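Local coordinates for protein glutathione S-transferase (PDB 3M3M) that binds glutathione and probably acts as a glutathione transferase, joining the tripeptide's thiol to electrophilic substrates, at residues L58-E61 against C65-E68; K17-L22 against L27-Q32. All coordinates share one frame; numbering follows the deposited sequence.

Contact 1: residues L58-E61 against C65-E68. With NA (sodium ion), chain C; GSH (glutathione), chain B.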
loop_
_atom_site.group_PDB
_atom_site.type_symbol
_atom_site.label_atom_id
_atom_site.label_comp_id
_atom_site.label_asym_id
_atom_site.label_seq_id
_atom_site.Cartn_x
_atom_site.Cartn_y
_atom_site.Cartn_z
ATOM N N LEU A 58 -2.525 1.395 -13.655
ATOM C CA LEU A 58 -3.892 1.925 -13.858
ATOM C C LEU A 58 -3.913 2.364 -15.310
ATOM O O LEU A 58 -3.096 3.184 -15.759
ATOM C CB LEU A 58 -4.182 3.121 -12.961
ATOM C CG LEU A 58 -5.545 3.787 -13.218
ATOM C CD1 LEU A 58 -6.601 2.833 -12.782
ATOM C CD2 LEU A 58 -5.755 5.075 -12.430
ATOM N N GLU A 59 -4.846 1.777 -16.064
ATOM C CA GLU A 59 -4.969 2.149 -17.473
ATOM C C GLU A 59 -6.261 2.944 -17.661
ATOM O O GLU A 59 -7.331 2.538 -17.196
ATOM C CB GLU A 59 -5.015 0.874 -18.332
ATOM C CG GLU A 59 -5.298 1.204 -19.839
ATOM C CD GLU A 59 -5.380 -0.118 -20.617
ATOM O OE1 GLU A 59 -4.448 -0.874 -20.558
ATOM O OE2 GLU A 59 -6.379 -0.386 -21.303
ATOM N N LEU A 60 -6.137 4.116 -18.274
ATOM C CA LEU A 60 -7.265 5.039 -18.504
ATOM C C LEU A 60 -7.924 4.730 -19.845
ATOM O O LEU A 60 -7.408 3.972 -20.666
ATOM C CB LEU A 60 -6.766 6.512 -18.509
ATOM C CG LEU A 60 -5.799 6.845 -17.313
ATOM C CD1 LEU A 60 -5.282 8.297 -17.448
ATOM C CD2 LEU A 60 -6.450 6.615 -15.900
ATOM N N GLU A 61 -9.065 5.381 -20.070
ATOM C CA GLU A 61 -9.874 5.084 -21.259
ATOM C C GLU A 61 -9.154 5.304 -22.574
ATOM O O GLU A 61 -9.367 4.548 -23.520
ATOM C CB GLU A 61 -11.154 5.928 -21.149
ATOM C CG GLU A 61 -12.347 5.413 -21.918
ATOM C CD GLU A 61 -13.654 6.197 -21.552
ATOM O OE1 GLU A 61 -13.794 6.668 -20.385
ATOM O OE2 GLU A 61 -14.533 6.348 -22.438
ATOM N N CYS A 65 -1.272 4.608 -19.431
ATOM C CA CYS A 65 -1.029 3.722 -18.281
ATOM C C CYS A 65 -0.185 4.463 -17.259
ATOM O O CYS A 65 0.851 5.009 -17.643
ATOM C CB CYS A 65 -0.246 2.481 -18.695
ATOM S SG CYS A 65 -1.341 1.331 -19.581
ATOM N N LEU A 66 -0.658 4.508 -15.999
ATOM C CA LEU A 66 0.071 5.188 -14.908
ATOM C C LEU A 66 0.518 4.032 -13.988
ATOM O O LEU A 66 -0.241 3.090 -13.721
ATOM C CB LEU A 66 -0.888 6.110 -14.119
ATOM C CG LEU A 66 -1.589 7.177 -15.041
ATOM C CD1 LEU A 66 -2.678 7.826 -14.230
ATOM C CD2 LEU A 66 -0.549 8.166 -15.470
ATOM N N TRP A 67 1.751 4.113 -13.522
ATOM C CA TRP A 67 2.228 3.108 -12.616
ATOM C C TRP A 67 2.871 3.817 -11.385
ATOM O O TRP A 67 2.881 5.063 -11.346
ATOM C CB TRP A 67 3.196 2.125 -13.345
ATOM C CG TRP A 67 4.188 2.751 -14.302
ATOM C CD1 TRP A 67 4.017 3.002 -15.670
ATOM C CD2 TRP A 67 5.569 3.048 -14.026
ATOM N NE1 TRP A 67 5.200 3.506 -16.212
ATOM C CE2 TRP A 67 6.140 3.550 -15.226
ATOM C CE3 TRP A 67 6.387 2.908 -12.882
ATOM C CZ2 TRP A 67 7.481 3.921 -15.309
ATOM C CZ3 TRP A 67 7.729 3.330 -12.948
ATOM C CH2 TRP A 67 8.233 3.872 -14.142
ATOM N N GLU A 68 3.334 2.997 -10.439
ATOM C CA GLU A 68 3.641 3.318 -9.058
ATOM C C GLU A 68 2.332 3.517 -8.270
ATOM O O GLU A 68 1.677 4.416 -8.453
ATOM C CB GLU A 68 4.563 4.512 -8.941
ATOM C CG GLU A 68 5.984 4.214 -9.397
ATOM C CD GLU A 68 6.695 3.181 -8.565
ATOM O OE1 GLU A 68 6.550 3.202 -7.375
ATOM O OE2 GLU A 68 7.439 2.472 -9.160
HETATM NA NA NA C . 4.603 3.754 -5.320
HETATM N N1 GSH B . 7.171 0.930 -6.099
HETATM C CA1 GSH B . 6.108 0.056 -6.734
HETATM C C1 GSH B . 4.693 0.495 -6.345
HETATM O O11 GSH B . 3.782 0.352 -7.210
HETATM O O12 GSH B . 4.499 0.919 -5.173
HETATM C CB1 GSH B . 6.413 -1.393 -6.233
HETATM C CG1 GSH B . 5.369 -2.276 -6.839
HETATM C CD1 GSH B . 5.769 -3.761 -6.706
HETATM O OE1 GSH B . 6.947 -4.129 -6.065
HETATM N N2 GSH B . 4.972 -4.746 -7.217
HETATM C CA2 GSH B . 5.353 -6.149 -7.071
HETATM C C2 GSH B . 5.662 -6.640 -8.418
HETATM O O2 GSH B . 4.897 -6.221 -9.420
HETATM C CB2 GSH B . 4.119 -6.882 -6.482
HETATM S SG2 GSH B . 3.721 -6.240 -4.755
HETATM N N3 GSH B . 6.686 -7.456 -8.616
HETATM C CA3 GSH B . 6.887 -7.982 -9.977
HETATM C C3 GSH B . 8.350 -8.053 -10.378
HETATM O O31 GSH B . 8.718 -8.815 -11.323
HETATM O O32 GSH B . 9.171 -7.323 -9.797
#

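Contact 2: residues K17-L22 against L27-Q32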
loop_
_atom_site.group_PDB
_atom_site.type_symbol
_atom_site.label_atom_id
_atom_site.label_comp_id
_atom_site.label_asym_id
_atom_site.label_seq_id
_atom_site.Cartn_x
_atom_site.Cartn_y
_atom_site.Cartn_z
ATOM N N LYS A 17 -3.845 -0.994 -2.193
ATOM C CA LYS A 17 -4.010 0.438 -2.110
ATOM C C LYS A 17 -4.955 0.980 -3.164
ATOM O O LYS A 17 -5.779 1.858 -2.826
ATOM C CB LYS A 17 -2.655 1.167 -2.417
ATOM C CG LYS A 17 -1.573 0.912 -1.377
ATOM C CD LYS A 17 -0.218 1.337 -1.943
ATOM C CE LYS A 17 0.881 0.964 -0.957
ATOM N NZ LYS A 17 2.260 1.375 -1.471
ATOM N N ILE A 18 -4.882 0.454 -4.397
ATOM C CA ILE A 18 -5.684 0.976 -5.509
ATOM C C ILE A 18 -7.137 0.422 -5.425
ATOM O O ILE A 18 -8.112 1.186 -5.633
ATOM C CB ILE A 18 -5.029 0.619 -6.827
ATOM C CG1 ILE A 18 -3.510 1.052 -6.825
ATOM C CG2 ILE A 18 -5.762 1.336 -7.960
ATOM C CD1 ILE A 18 -3.240 2.482 -6.263
ATOM N N LYS A 19 -7.275 -0.840 -5.071
ATOM C CA LYS A 19 -8.665 -1.398 -4.825
ATOM C C LYS A 19 -9.341 -0.520 -3.762
ATOM O O LYS A 19 -10.510 -0.101 -3.903
ATOM C CB LYS A 19 -8.554 -2.854 -4.317
ATOM C CG LYS A 19 -9.986 -3.427 -4.021
ATOM C CD LYS A 19 -9.890 -4.751 -3.243
ATOM C CE LYS A 19 -11.359 -5.216 -2.866
ATOM N NZ LYS A 19 -11.284 -6.583 -2.181
ATOM N N LEU A 20 -8.633 -0.311 -2.642
ATOM C CA LEU A 20 -9.248 0.504 -1.561
ATOM C C LEU A 20 -9.610 1.923 -2.014
ATOM O O LEU A 20 -10.745 2.402 -1.806
ATOM C CB LEU A 20 -8.226 0.596 -0.383
ATOM C CG LEU A 20 -8.728 1.361 0.875
ATOM C CD1 LEU A 20 -10.245 0.904 1.360
ATOM C CD2 LEU A 20 -7.679 1.082 2.017
HETATM N N MSE A 21 -8.647 2.589 -2.684
HETATM C CA MSE A 21 -8.945 3.974 -3.167
HETATM C C MSE A 21 -10.131 4.062 -4.156
HETATM O O MSE A 21 -11.004 4.929 -3.979
HETATM C CB MSE A 21 -7.699 4.508 -3.831
HETATM C CG MSE A 21 -7.786 5.934 -4.396
HETATM SE SE MSE A 21 -7.551 7.257 -2.913
HETATM C CE MSE A 21 -9.357 7.329 -2.107
ATOM N N LEU A 22 -10.181 3.137 -5.114
ATOM C CA LEU A 22 -11.292 3.129 -6.054
ATOM C C LEU A 22 -12.643 2.957 -5.331
ATOM O O LEU A 22 -13.644 3.680 -5.665
ATOM C CB LEU A 22 -11.068 2.062 -7.156
ATOM C CG LEU A 22 -9.897 2.409 -8.121
ATOM C CD1 LEU A 22 -9.529 1.090 -8.809
ATOM C CD2 LEU A 22 -10.379 3.478 -9.120
ATOM N N LEU A 27 -15.518 4.745 -7.536
ATOM C CA LEU A 27 -15.170 4.808 -8.964
ATOM C C LEU A 27 -15.227 3.417 -9.637
ATOM O O LEU A 27 -14.781 2.426 -9.060
ATOM C CB LEU A 27 -13.787 5.394 -9.177
ATOM C CG LEU A 27 -13.482 6.744 -8.555
ATOM C CD1 LEU A 27 -11.983 7.059 -8.648
ATOM C CD2 LEU A 27 -14.302 7.795 -9.304
ATOM N N PRO A 28 -15.777 3.351 -10.855
ATOM C CA PRO A 28 -15.999 2.036 -11.426
ATOM C C PRO A 28 -14.707 1.568 -12.055
ATOM O O PRO A 28 -13.967 2.377 -12.517
ATOM C CB PRO A 28 -17.033 2.294 -12.567
ATOM C CG PRO A 28 -16.818 3.716 -12.940
ATOM C CD PRO A 28 -16.486 4.417 -11.595
ATOM N N TYR A 29 -14.467 0.266 -11.976
ATOM C CA TYR A 29 -13.220 -0.300 -12.589
ATOM C C TYR A 29 -13.345 -1.700 -13.083
ATOM O O TYR A 29 -14.137 -2.511 -12.509
ATOM C CB TYR A 29 -12.037 -0.202 -11.576
ATOM C CG TYR A 29 -12.269 -0.930 -10.291
ATOM C CD1 TYR A 29 -11.685 -2.237 -10.107
ATOM C CD2 TYR A 29 -13.003 -0.321 -9.204
ATOM C CE1 TYR A 29 -11.905 -2.927 -8.893
ATOM C CE2 TYR A 29 -13.200 -0.988 -8.011
ATOM C CZ TYR A 29 -12.629 -2.305 -7.869
ATOM O OH TYR A 29 -12.844 -2.987 -6.712
ATOM N N GLU A 30 -12.447 -2.060 -14.002
ATOM C CA GLU A 30 -12.272 -3.436 -14.343
ATOM C C GLU A 30 -10.908 -3.869 -13.665
ATOM O O GLU A 30 -10.010 -3.057 -13.600
ATOM C CB GLU A 30 -12.123 -3.490 -15.867
ATOM C CG GLU A 30 -11.721 -4.877 -16.394
ATOM C CD GLU A 30 -11.566 -4.928 -17.957
ATOM O OE1 GLU A 30 -11.856 -3.901 -18.664
ATOM O OE2 GLU A 30 -11.148 -6.021 -18.415
ATOM N N TRP A 31 -10.847 -5.082 -13.195
ATOM C CA TRP A 31 -9.597 -5.612 -12.584
ATOM C C TRP A 31 -9.087 -6.728 -13.467
ATOM O O TRP A 31 -9.820 -7.709 -13.709
ATOM C CB TRP A 31 -9.866 -6.096 -11.166
ATOM C CG TRP A 31 -8.606 -6.458 -10.391
ATOM C CD1 TRP A 31 -7.908 -7.669 -10.371
ATOM C CD2 TRP A 31 -7.976 -5.612 -9.422
ATOM N NE1 TRP A 31 -6.858 -7.601 -9.430
ATOM C CE2 TRP A 31 -6.867 -6.350 -8.851
ATOM C CE3 TRP A 31 -8.240 -4.309 -8.971
ATOM C CZ2 TRP A 31 -5.998 -5.793 -7.860
ATOM C CZ3 TRP A 31 -7.389 -3.761 -7.926
ATOM C CH2 TRP A 31 -6.297 -4.512 -7.401
ATOM N N GLN A 32 -7.856 -6.590 -13.953
ATOM C CA GLN A 32 -7.210 -7.661 -14.716
ATOM C C GLN A 32 -6.197 -8.339 -13.805
ATOM O O GLN A 32 -5.206 -7.692 -13.432
ATOM C CB GLN A 32 -6.578 -7.087 -15.974
ATOM C CG GLN A 32 -5.680 -8.089 -16.735
ATOM C CD GLN A 32 -6.447 -9.288 -17.241
ATOM O OE1 GLN A 32 -7.323 -9.121 -18.077
ATOM N NE2 GLN A 32 -6.151 -10.514 -16.697
#

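Contact 1: residues L58-E61 against C65-E68
The beta hairpin of the glutathione-binding domain is pinned where Leu58 faces Leu66, an antiparallel hydrogen-bonded pair. Leu58 N gives its hydrogen to Leu66 O at 2.8 Å, and Leu66 N returns the bond to Leu58 O, nearly straight at 169°. Leu58 O also receives a CA-H...O contact from Cys65 CA at 3.3 Å, so two neighbouring groups of the partner strand converge on one carbonyl oxygen.

One step on, Glu59 and Cys65 form the non-hydrogen-bonded pair, with side chains on the opposite face of the sheet from the leucines. Glu59 reaches out extended, with CG anti to the backbone N (chi1 174°), and lays its length alongside the sulfur: Cys65 SG is 3.9 Å from Glu59 CB and about as far from CG and OE1. The carboxylate itself is held elsewhere, Glu59 OE1 making a hydrogen bond with Tyr7 OH and a salt bridge with Lys49.

In the thioredoxin-like fold this hairpin supplies the last two strands of the sheet, 57-60 and 65-67, and helix 69-77 follows directly. Phe75 of that helix touches Leu58, Leu60 and Leu66; Leu60 CD1 and Leu66 CD1 meet obliquely at 4.2 Å. Just before helix 69-77, Glu68 sits at the N-cap position and turns to the ligand. Its OE1 accepts a 2.7 Å hydrogen bond from glutathione N1 and binds the sodium ion at 2.9 Å, while glutathione O12 coordinates the same ion and Asn70 belongs to the same site.

Contact 2: residues K17-L22 against L27-Q32
Leu22 of helix 13-24 makes the most extensive contact with residues 27-32, touching both Leu27 and Tyr29. Its CB rests 3.7 Å from Tyr29 CD2, with CE2 of the same ring scarcely farther off. CG lies anti to the carbonyl carbon (chi1 -68°), and beyond it the two methyls go to different partners. CD1 goes over a face of the Tyr29 ring in a CH-pi contact, 4.0 Å from the centroid and displaced toward the CG side of the rim. CD2 turns to Leu27 instead, meeting its CB at 3.9 Å and lying close to its CD1; these two leucine side chains cross at about a right angle. The backbone of Leu22 joins in as well: its carbonyl oxygen accepts a 2.9 Å hydrogen bond from Leu27 N.

A turn earlier on the helix, Lys19 offers its aliphatic part. Its CB approaches the six-membered end of the Trp31 indole obliquely, 3.9 Å from CZ3, and CG passes 4.0 Å from Tyr29 OH. The extended chain then leaves the strand, and NZ is gripped by the C-terminal end of the chain, through a salt bridge to Asp202 and hydrogen bonds to the carbonyls of Pro199 and Met200. Tyr29 OH hydrogen-bonds with Asn23, so the ring that carries Leu22 on its face is tied back to the helix. Trp31 also stacks on Tyr10. The axes of residues 17-22 and 29-32 run nearly antiparallel, at 164°, as expected where a chain reverses through the helix of a beta-alpha-beta crossover, here strand 4-8, helix 13-24 and strand 29-33 of the thioredoxin-like domain.

Contact 2 comes first along the chain and contact 1 follows in series, their centres about 11 Å apart and their nearest atoms about 5 Å apart without touching. Both reach the same four-stranded mixed sheet, ordered 29-33, 4-8, 57-60, 65-67, and take in its two outermost strands. Helix 69-77 packs against both neighbourhoods, Ile72 touching Leu58 and, on helix 13-24, Ile18. Contact 2 lies in the N-terminal beta-alpha-beta half of the thioredoxin-like domain, and contact 1 in the beta-beta-alpha half that ends with helix 69-77. Glutathione binds where contact 1 leads into that helix, held by Glu68 together with Ser69, Ile55 and Lys54.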